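Local coordinates for protein VP1 (Merkel cell polyomavirus, PDB 4FMH) that builds the viral capsid from disulfide-linked pentamers and binds sialylated glycans at a site required for infection, at the interface of chains A and B. Sequence-based numbering; all coordinates share one arbitrary frame. Chains: chain A/B, VP1.

Contacts 1 and 2 are neighbouring patches of one VP1–VP1 interface, their C-alpha centres about 11 Å apart. Both draw mostly on loops of the jelly-roll coat protein, contact 2 also on strands 250-263 and 269-273 of chain B, and share A:His111 and B:Pro54: in contact 1 the histidine meets B:Asp60, in contact 2 its ring carbon CD2 touches a methyl of B:Leu52, while the proline bridges the chain B segments on either side. Residues between A:His111 and A:Gly124 supply chain A's side of both. Contact 2 also contains B:Lys268, a glycan-pocket residue, so the packing that joins subunits within the pentamer may steady the receptor-binding loops.

Contact 1: the interface of chains A and B. Residues chain A 111-113; chain B 54-58, 60, 150.
A:Trp113 is the main hydrophobic element of this loop-to-loop seam in the VP1 pentamer. Its CG lies between backbone N and carbonyl carbon: chi1 72° points the indole toward chain B, and chi2 -96° turns its face to the B:Ser57–B:Ser58 backbone. The CB of B:Ser58 sits over one face, 3.6 Å from CE2 of A:Trp113, as a CH-pi contact, and A:Tyr112 CZ covers the opposite face near the rim. A small serine suits this place because its methylene can come close to a broad aromatic surface. The backbone is fastened too: the amide N of B:Gly56 donates to A:Trp113 O at 2.8 Å, in the carbonyl plane, and glycine readily adopts the positive phi (91°) found there.

B:Asp60, with CG anti to its backbone N, crosses A:His111 at about a right angle. ND1 of the imidazole donates within its own ring plane to the syn lone pair of OD2 of B:Asp60, 2.7 Å away. OD2 also lies 3.1 Å from A:His111 O, an acceptor-acceptor clash, unfavourable unless the carboxyl carries a proton, that the ND1 bond may outweigh. OD1 meets water 1, which links it to A:His111 O and B:Lys55 N. B:Asp150 brings OD2 to the edge of the A:Tyr112 ring and holds water 2 at 2.7 Å, and that water also meets A:Trp113 N. Aromatic packing and polar pins join adjacent subunits of the capsid pentamer.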
loop_
_atom_site.group_PDB
_atom_site.type_symbol
_atom_site.label_atom_id
_atom_site.label_comp_id
_atom_site.label_asym_id
_atom_site.label_seq_id
_atom_site.Cartn_x
_atom_site.Cartn_y
_atom_site.Cartn_z
ATOM N N HIS A 111 -26.579 5.169 -5.498
ATOM C CA HIS A 111 -27.946 5.204 -6.009
ATOM C C HIS A 111 -28.378 6.616 -6.405
ATOM O O HIS A 111 -29.553 6.954 -6.300
ATOM C CB HIS A 111 -28.917 4.607 -4.984
ATOM C CG HIS A 111 -28.837 5.253 -3.635
ATOM N ND1 HIS A 111 -29.535 6.398 -3.316
ATOM C CD2 HIS A 111 -28.129 4.923 -2.530
ATOM C CE1 HIS A 111 -29.264 6.744 -2.071
ATOM N NE2 HIS A 111 -28.411 5.866 -1.571
ATOM N N TYR A 112 -27.425 7.441 -6.845
ATOM C CA TYR A 112 -27.750 8.696 -7.515
ATOM C C TYR A 112 -28.687 8.340 -8.682
ATOM O O TYR A 112 -28.456 7.351 -9.376
ATOM C CB TYR A 112 -26.467 9.385 -8.000
ATOM C CG TYR A 112 -26.701 10.495 -8.992
ATOM C CD1 TYR A 112 -27.385 11.655 -8.624
ATOM C CD2 TYR A 112 -26.253 10.384 -10.307
ATOM C CE1 TYR A 112 -27.613 12.676 -9.538
ATOM C CE2 TYR A 112 -26.477 11.407 -11.231
ATOM C CZ TYR A 112 -27.155 12.544 -10.837
ATOM O OH TYR A 112 -27.381 13.551 -11.746
ATOM N N TRP A 113 -29.749 9.122 -8.878
ATOM C CA TRP A 113 -30.832 8.712 -9.787
ATOM C C TRP A 113 -30.365 8.456 -11.225
ATOM O O TRP A 113 -30.911 7.596 -11.918
ATOM C CB TRP A 113 -32.018 9.694 -9.748
ATOM C CG TRP A 113 -31.775 11.037 -10.390
ATOM C CD1 TRP A 113 -31.397 12.187 -9.762
ATOM C CD2 TRP A 113 -31.921 11.370 -11.785
ATOM N NE1 TRP A 113 -31.286 13.212 -10.675
ATOM C CE2 TRP A 113 -31.601 12.740 -11.922
ATOM C CE3 TRP A 113 -32.283 10.640 -12.930
ATOM C CZ2 TRP A 113 -31.631 13.405 -13.163
ATOM C CZ3 TRP A 113 -32.315 11.302 -14.174
ATOM C CH2 TRP A 113 -31.989 12.672 -14.273
ATOM N N PRO B 54 -29.785 2.874 -9.224
ATOM C CA PRO B 54 -30.204 4.197 -9.687
ATOM C C PRO B 54 -31.640 4.126 -10.198
ATOM O O PRO B 54 -31.970 3.222 -10.962
ATOM C CB PRO B 54 -29.263 4.480 -10.864
ATOM C CG PRO B 54 -28.206 3.442 -10.804
ATOM C CD PRO B 54 -28.784 2.268 -10.120
ATOM N N LYS B 55 -32.477 5.075 -9.788
ATOM C CA LYS B 55 -33.887 5.101 -10.197
ATOM C C LYS B 55 -34.043 5.253 -11.715
ATOM O O LYS B 55 -34.958 4.687 -12.303
ATOM C CB LYS B 55 -34.629 6.220 -9.462
ATOM C CG LYS B 55 -36.133 6.292 -9.718
ATOM C CD LYS B 55 -36.774 7.328 -8.811
ATOM C CE LYS B 55 -38.102 7.827 -9.368
ATOM N NZ LYS B 55 -38.645 8.959 -8.562
ATOM N N GLY B 56 -33.141 6.007 -12.343
ATOM C CA GLY B 56 -33.233 6.283 -13.778
ATOM C C GLY B 56 -34.022 7.547 -14.084
ATOM O O GLY B 56 -34.011 8.031 -15.221
ATOM N N SER B 57 -34.714 8.074 -13.074
ATOM C CA SER B 57 -35.455 9.336 -13.187
ATOM C C SER B 57 -35.427 10.090 -11.853
ATOM O O SER B 57 -35.243 9.481 -10.788
ATOM C CB SER B 57 -36.901 9.095 -13.648
ATOM O OG SER B 57 -37.639 8.409 -12.653
ATOM N N SER B 58 -35.597 11.409 -11.921
ATOM C CA SER B 58 -35.535 12.265 -10.738
ATOM C C SER B 58 -36.909 12.429 -10.086
ATOM O O SER B 58 -37.930 12.438 -10.781
ATOM C CB SER B 58 -34.942 13.637 -11.087
ATOM O OG SER B 58 -35.865 14.435 -11.814
ATOM N N ASP B 60 -34.414 10.900 -6.634
ATOM C CA ASP B 60 -34.150 9.698 -5.856
ATOM C C ASP B 60 -35.059 9.707 -4.621
ATOM O O ASP B 60 -35.179 10.721 -3.933
ATOM C CB ASP B 60 -32.676 9.662 -5.432
ATOM C CG ASP B 60 -32.268 8.335 -4.807
ATOM O OD1 ASP B 60 -32.935 7.301 -5.051
ATOM O OD2 ASP B 60 -31.259 8.328 -4.067
ATOM N N ASP B 150 -26.292 14.392 -3.371
ATOM C CA ASP B 150 -27.327 15.064 -4.157
ATOM C C ASP B 150 -28.379 15.681 -3.235
ATOM O O ASP B 150 -29.113 14.958 -2.556
ATOM C CB ASP B 150 -27.946 14.055 -5.139
ATOM C CG ASP B 150 -29.054 14.648 -6.007
ATOM O OD1 ASP B 150 -29.338 15.867 -5.924
ATOM O OD2 ASP B 150 -29.648 13.859 -6.785
HETATM O O HOH W 1 -31.846 6.527 -7.484
HETATM O O HOH W 2 -30.051 11.143 -6.690
#

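Contact 2: the interface of chains A and B. Residues chain A 111, 117-119, 121-124; chain B 52-54, 261, 267-269.
Two side chains of chain A reach polar groups of chain B across this loop-rich part of the pentamer interface. NE2 of A:His119 donates to the backbone O of B:Gly267 at 2.8 Å, almost in the imidazole plane and onto a carbonyl lone pair. The second, A:Arg117, extended from CG to NE, brings NH1 2.9 Å from the amide OE1 of B:Gln53; NH2 adds a weaker bond to the same oxygen. Guanidinium and amide planes are turned 62° apart, yet OE1 still receives NH1 in its carbonyl plane. The long arginine serves twice, since CD of B:Pro54 lies over the centre of one guanidinium face and its CG packs on the arginine CG.

Beside the histidine bond lies the flexible, polarizable side chain of B:Met269. Its SD meets CG2 of A:Val118 tip to tip at 3.4 Å and weakly accepts the N-H of A:Ala123. The same CG2 sits over one face of the A:His119 ring and so backs the donor. A:Ala123, small enough to approach the main chain, packs its CB against B:Leu52, whose CD2 touches CD2 of A:His111. Water 4 ties A:Tyr121 O, B:Leu52 O and B:Met269 N together, while the bent B:Lys268 chain passes obliquely beside A:Tyr121.

In the second shell, B:Phe261, on strand 250-263, supports the thioether: CE of B:Met269 stands 3.5 Å above the centre of its ring.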
loop_
_atom_site.group_PDB
_atom_site.type_symbol
_atom_site.label_atom_id
_atom_site.label_comp_id
_atom_site.label_asym_id
_atom_site.label_seq_id
_atom_site.Cartn_x
_atom_site.Cartn_y
_atom_site.Cartn_z
ATOM N N HIS A 111 -26.579 5.169 -5.498
ATOM C CA HIS A 111 -27.946 5.204 -6.009
ATOM C C HIS A 111 -28.378 6.616 -6.405
ATOM O O HIS A 111 -29.553 6.954 -6.300
ATOM C CB HIS A 111 -28.917 4.607 -4.984
ATOM C CG HIS A 111 -28.837 5.253 -3.635
ATOM N ND1 HIS A 111 -29.535 6.398 -3.316
ATOM C CD2 HIS A 111 -28.129 4.923 -2.530
ATOM C CE1 HIS A 111 -29.264 6.744 -2.071
ATOM N NE2 HIS A 111 -28.411 5.866 -1.571
ATOM N N ARG A 117 -24.711 2.380 -14.157
ATOM C CA ARG A 117 -24.624 1.141 -13.383
ATOM C C ARG A 117 -23.345 0.372 -13.690
ATOM O O ARG A 117 -22.800 0.476 -14.796
ATOM C CB ARG A 117 -25.826 0.243 -13.669
ATOM C CG ARG A 117 -27.193 0.803 -13.298
ATOM C CD ARG A 117 -28.240 -0.177 -13.774
ATOM N NE ARG A 117 -29.621 0.270 -13.595
ATOM C CZ ARG A 117 -30.446 -0.191 -12.659
ATOM N NH1 ARG A 117 -30.030 -1.101 -11.785
ATOM N NH2 ARG A 117 -31.695 0.261 -12.598
ATOM N N VAL A 118 -22.884 -0.410 -12.715
ATOM C CA VAL A 118 -21.704 -1.263 -12.902
ATOM C C VAL A 118 -21.971 -2.413 -13.888
ATOM O O VAL A 118 -21.060 -2.866 -14.587
ATOM C CB VAL A 118 -21.128 -1.778 -11.553
ATOM C CG1 VAL A 118 -20.975 -0.622 -10.555
ATOM C CG2 VAL A 118 -21.986 -2.860 -10.967
ATOM N N HIS A 119 -23.225 -2.868 -13.938
ATOM C CA HIS A 119 -23.707 -3.830 -14.932
ATOM C C HIS A 119 -25.235 -3.818 -14.847
ATOM O O HIS A 119 -25.796 -3.177 -13.953
ATOM C CB HIS A 119 -23.147 -5.243 -14.698
ATOM C CG HIS A 119 -23.348 -5.763 -13.304
ATOM N ND1 HIS A 119 -22.304 -6.217 -12.524
ATOM C CD2 HIS A 119 -24.469 -5.911 -12.554
ATOM C CE1 HIS A 119 -22.774 -6.617 -11.354
ATOM N NE2 HIS A 119 -24.084 -6.444 -11.347
ATOM N N TYR A 121 -28.930 -4.151 -13.933
ATOM C CA TYR A 121 -29.620 -4.336 -12.637
ATOM C C TYR A 121 -28.764 -4.019 -11.404
ATOM O O TYR A 121 -29.241 -4.112 -10.271
ATOM C CB TYR A 121 -30.260 -5.730 -12.522
ATOM C CG TYR A 121 -31.234 -6.019 -13.642
ATOM C CD1 TYR A 121 -30.890 -6.877 -14.685
ATOM C CD2 TYR A 121 -32.490 -5.403 -13.677
ATOM C CE1 TYR A 121 -31.785 -7.133 -15.732
ATOM C CE2 TYR A 121 -33.389 -5.648 -14.718
ATOM C CZ TYR A 121 -33.025 -6.509 -15.736
ATOM O OH TYR A 121 -33.907 -6.754 -16.754
ATOM N N GLY A 122 -27.510 -3.642 -11.624
ATOM C CA GLY A 122 -26.589 -3.389 -10.518
ATOM C C GLY A 122 -26.675 -1.996 -9.930
ATOM O O GLY A 122 -27.483 -1.173 -10.359
ATOM N N ALA A 123 -25.828 -1.740 -8.937
ATOM C CA ALA A 123 -25.731 -0.432 -8.306
ATOM C C ALA A 123 -24.990 0.566 -9.194
ATOM O O ALA A 123 -24.383 0.197 -10.207
ATOM C CB ALA A 123 -25.036 -0.551 -6.948
ATOM N N GLY A 124 -25.050 1.836 -8.811
ATOM C CA GLY A 124 -24.267 2.872 -9.469
ATOM C C GLY A 124 -22.772 2.655 -9.301
ATOM O O GLY A 124 -22.313 2.070 -8.308
ATOM N N LEU B 52 -29.521 -2.047 -4.277
ATOM C CA LEU B 52 -29.174 -0.663 -4.569
ATOM C C LEU B 52 -29.177 -0.433 -6.075
ATOM O O LEU B 52 -28.480 -1.124 -6.823
ATOM C CB LEU B 52 -27.808 -0.318 -3.961
ATOM C CG LEU B 52 -27.767 -0.317 -2.427
ATOM C CD1 LEU B 52 -26.363 -0.628 -1.925
ATOM C CD2 LEU B 52 -28.277 0.999 -1.847
ATOM N N GLN B 53 -29.975 0.536 -6.512
ATOM C CA GLN B 53 -30.146 0.830 -7.932
ATOM C C GLN B 53 -30.377 2.316 -8.158
ATOM O O GLN B 53 -31.125 2.941 -7.403
ATOM C CB GLN B 53 -31.367 0.093 -8.500
ATOM C CG GLN B 53 -31.336 -1.424 -8.446
ATOM C CD GLN B 53 -32.469 -2.043 -9.241
ATOM O OE1 GLN B 53 -32.386 -2.170 -10.465
ATOM N NE2 GLN B 53 -33.536 -2.429 -8.548
ATOM N N PRO B 54 -29.785 2.874 -9.224
ATOM C CA PRO B 54 -30.204 4.197 -9.687
ATOM C C PRO B 54 -31.640 4.126 -10.198
ATOM O O PRO B 54 -31.970 3.222 -10.962
ATOM C CB PRO B 54 -29.263 4.480 -10.864
ATOM C CG PRO B 54 -28.206 3.442 -10.804
ATOM C CD PRO B 54 -28.784 2.268 -10.120
ATOM N N PHE B 261 -20.154 -5.344 -1.397
ATOM C CA PHE B 261 -21.405 -5.770 -2.014
ATOM C C PHE B 261 -21.539 -7.282 -2.053
ATOM O O PHE B 261 -20.562 -7.994 -2.314
ATOM C CB PHE B 261 -21.499 -5.294 -3.468
ATOM C CG PHE B 261 -21.568 -3.805 -3.638
ATOM C CD1 PHE B 261 -22.745 -3.111 -3.379
ATOM C CD2 PHE B 261 -20.457 -3.100 -4.113
ATOM C CE1 PHE B 261 -22.814 -1.725 -3.568
ATOM C CE2 PHE B 261 -20.519 -1.716 -4.306
ATOM C CZ PHE B 261 -21.703 -1.036 -4.026
ATOM N N GLY B 267 -27.797 -9.585 -11.198
ATOM C CA GLY B 267 -27.087 -8.323 -11.373
ATOM C C GLY B 267 -27.321 -7.376 -10.207
ATOM O O GLY B 267 -26.570 -6.421 -10.018
ATOM N N LYS B 268 -28.361 -7.646 -9.422
ATOM C CA LYS B 268 -28.674 -6.842 -8.247
ATOM C C LYS B 268 -27.515 -6.890 -7.257
ATOM O O LYS B 268 -26.807 -7.900 -7.157
ATOM C CB LYS B 268 -29.964 -7.323 -7.567
ATOM C CG LYS B 268 -31.205 -7.341 -8.462
ATOM C CD LYS B 268 -31.793 -5.962 -8.684
ATOM C CE LYS B 268 -32.981 -6.015 -9.654
ATOM N NZ LYS B 268 -34.209 -6.608 -9.051
ATOM N N MET B 269 -27.320 -5.782 -6.545
ATOM C CA MET B 269 -26.268 -5.676 -5.543
ATOM C C MET B 269 -26.790 -5.066 -4.248
ATOM O O MET B 269 -27.549 -4.093 -4.273
ATOM C CB MET B 269 -25.119 -4.823 -6.078
ATOM C CG MET B 269 -24.458 -5.409 -7.338
ATOM S SD MET B 269 -23.558 -4.200 -8.295
ATOM C CE MET B 269 -22.357 -3.609 -7.099
HETATM O O HOH W 3 -24.579 -8.644 -9.048
HETATM O O HOH W 4 -28.917 -3.644 -7.530
#